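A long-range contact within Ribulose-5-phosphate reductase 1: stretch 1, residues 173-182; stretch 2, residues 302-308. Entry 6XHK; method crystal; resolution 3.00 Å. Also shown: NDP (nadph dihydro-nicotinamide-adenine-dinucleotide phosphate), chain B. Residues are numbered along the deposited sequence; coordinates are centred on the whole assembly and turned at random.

Stretch 1 173-182: GNLGYITAIL
Stretch 2 (302-308) DKLALLK

Stretch 1 is a helix from Asn-174 onward, with Gly-173 at its N-cap; stretch 2 enters as the last part of a helix and closes in a type I turn from Ala-305 to Lys-308. The two run in opposite senses: CA atoms pair Asn-174 with Leu-307 (7.0 Å), Ile-178 with Leu-304 (7.1 Å) and Ile-181 with Lys-303 (7.3 Å). Steps of three and four keep Asn-174, Tyr-177, Ile-178 and Ile-181 on one helical face, and the contact buries 362 Å².

Tyr-177 is the anchor. Its CA-to-CB bond points toward stretch 2, and chi1 t (-172°) with chi2 -103° carries the ring toward Lys-303, so that Tyr-177 OH donates a hydrogen bond to Lys-303 O at 2.9 Å, the acceptor lying at the ring edge. Lys-303 O also accepts from Leu-306 N (3.2 Å), so the tyrosine bonds to a backbone carbonyl in the helix, two residues before the turn. Leu-306 CB sits 4.1 Å from Tyr-177 CZ; its CA-to-CB bond points toward stretch 1, but with the m,m rotamer the end of the side chain turns elsewhere.

Leu-307 gives the most area, 88 Å². Its chi1 lies between wells at -103°, with chi2 t, and brings the branched end to stretch 1: Leu-307 CG is 3.8 Å from Tyr-177 CD1, Leu-307 CD1 is 3.7 Å from Ile-178 CG1, and Leu-307 CD2 is a tight 3.0 Å from Asn-174 OD1. Asn-174, chi1 m and chi2 -38°, places OD1 against Leu-307 CD2, a close contact and no hydrogen bond, while its ND2 is hydrogen-bonded elsewhere in the structure.

Ile-178 and Ile-181 share the m,t rotamer. Ile-178 CG1 meets Leu-304 CD2 at 3.9 Å; Leu-304, also m,t, starts away but returns its tip. Ile-181 CD1 reaches Lys-303 CB at 3.7 Å; the lysine is unmodelled beyond CB.

The helix start also serves NADPH: Leu-175 N donates to NDP O1N at 3.2 Å, and Asn-174 N weakly to NDP O2A at 3.4 Å. A CB on Gly-173 would clash with NDP O2A.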

# COMPACT_ATOMS: atom_id res chain seq x y z
N GLY A 173 0.50 -4.24 -11.06
CA GLY A 173 -0.61 -3.72 -10.26
C GLY A 173 -0.29 -2.52 -9.39
O GLY A 173 0.57 -1.71 -9.76
N ASN A 174 -0.95 -2.39 -8.23
CA ASN A 174 -0.77 -1.17 -7.44
C ASN A 174 0.64 -1.05 -6.87
O ASN A 174 1.29 -0.01 -7.02
CB ASN A 174 -1.82 -1.06 -6.32
CG ASN A 174 -3.24 -1.35 -6.80
OD1 ASN A 174 -3.63 -0.97 -7.91
ND2 ASN A 174 -4.02 -1.99 -5.95
N LEU A 175 1.14 -2.11 -6.20
CA LEU A 175 2.52 -2.08 -5.70
C LEU A 175 3.55 -1.97 -6.82
O LEU A 175 4.53 -1.21 -6.69
CB LEU A 175 2.83 -3.30 -4.86
CG LEU A 175 2.81 -3.04 -3.37
CD1 LEU A 175 2.95 -4.36 -2.63
CD2 LEU A 175 3.99 -2.13 -3.11
N GLY A 176 3.38 -2.74 -7.89
CA GLY A 176 4.21 -2.52 -9.06
C GLY A 176 4.33 -1.05 -9.43
O GLY A 176 5.45 -0.51 -9.52
N TYR A 177 3.18 -0.37 -9.62
CA TYR A 177 3.15 1.00 -10.11
C TYR A 177 3.80 1.97 -9.13
O TYR A 177 4.61 2.82 -9.52
CB TYR A 177 1.70 1.41 -10.43
CG TYR A 177 1.51 2.75 -11.13
CD1 TYR A 177 1.07 3.88 -10.41
CD2 TYR A 177 1.80 2.91 -12.48
CE1 TYR A 177 0.89 5.10 -11.03
CE2 TYR A 177 1.64 4.14 -13.11
CZ TYR A 177 1.19 5.24 -12.37
OH TYR A 177 1.04 6.45 -13.00
N ILE A 178 3.47 1.85 -7.84
CA ILE A 178 4.07 2.74 -6.85
C ILE A 178 5.58 2.59 -6.83
O ILE A 178 6.32 3.58 -6.81
CB ILE A 178 3.44 2.49 -5.47
CG1 ILE A 178 1.94 2.82 -5.52
CG2 ILE A 178 4.17 3.26 -4.38
CD1 ILE A 178 1.26 2.80 -4.20
N THR A 179 6.06 1.34 -6.84
CA THR A 179 7.49 1.09 -6.79
C THR A 179 8.20 1.65 -8.02
O THR A 179 9.27 2.25 -7.90
CB THR A 179 7.74 -0.40 -6.66
OG1 THR A 179 6.75 -0.95 -5.78
CG2 THR A 179 9.15 -0.69 -6.19
N ALA A 180 7.62 1.41 -9.20
CA ALA A 180 8.16 2.02 -10.41
C ALA A 180 8.29 3.54 -10.23
O ALA A 180 9.35 4.12 -10.52
CB ALA A 180 7.27 1.67 -11.60
N ILE A 181 7.23 4.18 -9.71
CA ILE A 181 7.25 5.63 -9.51
C ILE A 181 8.42 6.02 -8.61
O ILE A 181 9.15 6.98 -8.89
CB ILE A 181 5.93 6.12 -8.91
CG1 ILE A 181 4.75 5.84 -9.83
CG2 ILE A 181 6.01 7.62 -8.64
CD1 ILE A 181 3.42 6.33 -9.21
N LEU A 182 8.57 5.31 -7.50
CA LEU A 182 9.57 5.70 -6.51
C LEU A 182 10.98 5.53 -7.05
O LEU A 182 11.82 6.43 -6.92
CB LEU A 182 9.40 4.91 -5.22
CG LEU A 182 8.11 5.30 -4.51
CD1 LEU A 182 7.78 4.32 -3.40
CD2 LEU A 182 8.24 6.72 -3.98
N ASP A 302 0.89 13.40 -8.71
CA ASP A 302 0.22 13.38 -10.01
C ASP A 302 0.31 11.99 -10.65
O ASP A 302 -0.68 11.52 -11.23
CB ASP A 302 0.79 14.46 -10.94
CG ASP A 302 0.52 15.88 -10.44
OD1 ASP A 302 -0.65 16.20 -10.16
OD2 ASP A 302 1.47 16.70 -10.38
N LYS A 303 1.46 11.31 -10.54
CA LYS A 303 1.57 9.95 -11.06
C LYS A 303 0.74 8.98 -10.23
O LYS A 303 0.07 8.10 -10.79
CB LYS A 303 3.04 9.51 -11.15
N LEU A 304 0.73 9.16 -8.90
CA LEU A 304 -0.13 8.37 -8.01
C LEU A 304 -1.60 8.52 -8.34
O LEU A 304 -2.39 7.60 -8.08
CB LEU A 304 0.09 8.76 -6.55
CG LEU A 304 1.27 8.05 -5.90
CD1 LEU A 304 1.66 8.69 -4.58
CD2 LEU A 304 0.87 6.59 -5.69
N ALA A 305 -1.99 9.66 -8.89
CA ALA A 305 -3.39 9.90 -9.20
C ALA A 305 -3.92 8.90 -10.23
O ALA A 305 -5.10 8.54 -10.18
CB ALA A 305 -3.55 11.33 -9.68
N LEU A 306 -3.06 8.42 -11.14
CA LEU A 306 -3.46 7.40 -12.12
C LEU A 306 -3.87 6.09 -11.48
O LEU A 306 -4.46 5.26 -12.19
CB LEU A 306 -2.35 7.15 -13.13
CG LEU A 306 -2.34 8.08 -14.33
CD1 LEU A 306 -3.69 7.98 -15.03
CD2 LEU A 306 -2.06 9.52 -13.92
N LEU A 307 -3.59 5.88 -10.19
CA LEU A 307 -4.05 4.69 -9.48
C LEU A 307 -5.44 4.82 -8.92
O LEU A 307 -6.09 3.80 -8.68
CB LEU A 307 -3.13 4.35 -8.31
CG LEU A 307 -2.15 3.20 -8.50
CD1 LEU A 307 -1.22 3.19 -7.31
CD2 LEU A 307 -2.84 1.86 -8.70
N LYS A 308 -5.90 6.06 -8.64
CA LYS A 308 -7.24 6.28 -8.12
C LYS A 308 -8.24 5.68 -9.09
O LYS A 308 -8.42 6.18 -10.20
CB LYS A 308 -7.52 7.78 -7.91
CG LYS A 308 -8.92 8.12 -7.35
CD LYS A 308 -9.05 9.64 -7.19
CE LYS A 308 -10.41 10.12 -6.73
NZ LYS A 308 -10.46 11.60 -6.83
PA NDP B . -2.85 -6.64 -7.52
O1A NDP B . -4.25 -7.18 -7.53
O2A NDP B . -2.83 -5.23 -8.10
O5B NDP B . -1.87 -7.69 -8.36
C5B NDP B . -0.60 -7.22 -8.93
C4B NDP B . -0.42 -7.69 -10.42
O4B NDP B . 0.38 -8.72 -10.53
C3B NDP B . -1.78 -8.17 -11.02
O3B NDP B . -2.14 -7.41 -12.09
C2B NDP B . -1.57 -9.59 -11.54
O2B NDP B . -2.28 -9.62 -12.84
C1B NDP B . -0.27 -9.65 -11.69
N9A NDP B . 0.29 -11.01 -11.71
C8A NDP B . -0.33 -12.20 -11.47
N7A NDP B . 0.58 -13.21 -11.63
C5A NDP B . 1.73 -12.64 -11.96
C6A NDP B . 3.11 -13.25 -12.26
N6A NDP B . 3.26 -14.69 -12.19
N1A NDP B . 4.19 -12.39 -12.61
C2A NDP B . 4.00 -10.96 -12.68
N3A NDP B . 2.68 -10.38 -12.38
C4A NDP B . 1.55 -11.28 -12.02
O3 NDP B . -2.26 -6.52 -5.94
PN NDP B . -1.06 -5.45 -5.41
O1N NDP B . -0.24 -4.92 -6.59
O2N NDP B . -1.70 -4.27 -4.76
O5D NDP B . -0.13 -6.26 -4.29
C5D NDP B . -0.12 -7.71 -4.29
C4D NDP B . 0.40 -8.34 -3.10
O4D NDP B . 1.17 -7.34 -2.14
C3D NDP B . -0.72 -8.96 -2.22
O3D NDP B . -0.34 -10.33 -1.77
C2D NDP B . -0.85 -8.10 -1.17
O2D NDP B . -1.40 -8.71 0.04
C1D NDP B . 0.66 -7.53 -0.93
N1N NDP B . 0.76 -6.36 -0.04
C2N NDP B . 1.89 -6.32 0.89
C3N NDP B . 2.03 -5.28 2.01
C7N NDP B . 3.30 -5.36 2.96
O7N NDP B . 3.27 -4.86 4.06
N7N NDP B . 4.50 -6.04 2.48
C4N NDP B . 1.09 -4.05 2.01
C5N NDP B . -0.18 -4.26 1.16
C6N NDP B . -0.21 -5.25 -0.02
P2B NDP B . -3.55 -10.63 -12.93
O1X NDP B . -3.21 -11.99 -12.36
O2X NDP B . -4.67 -10.04 -12.10
O3X NDP B . -3.94 -10.77 -14.39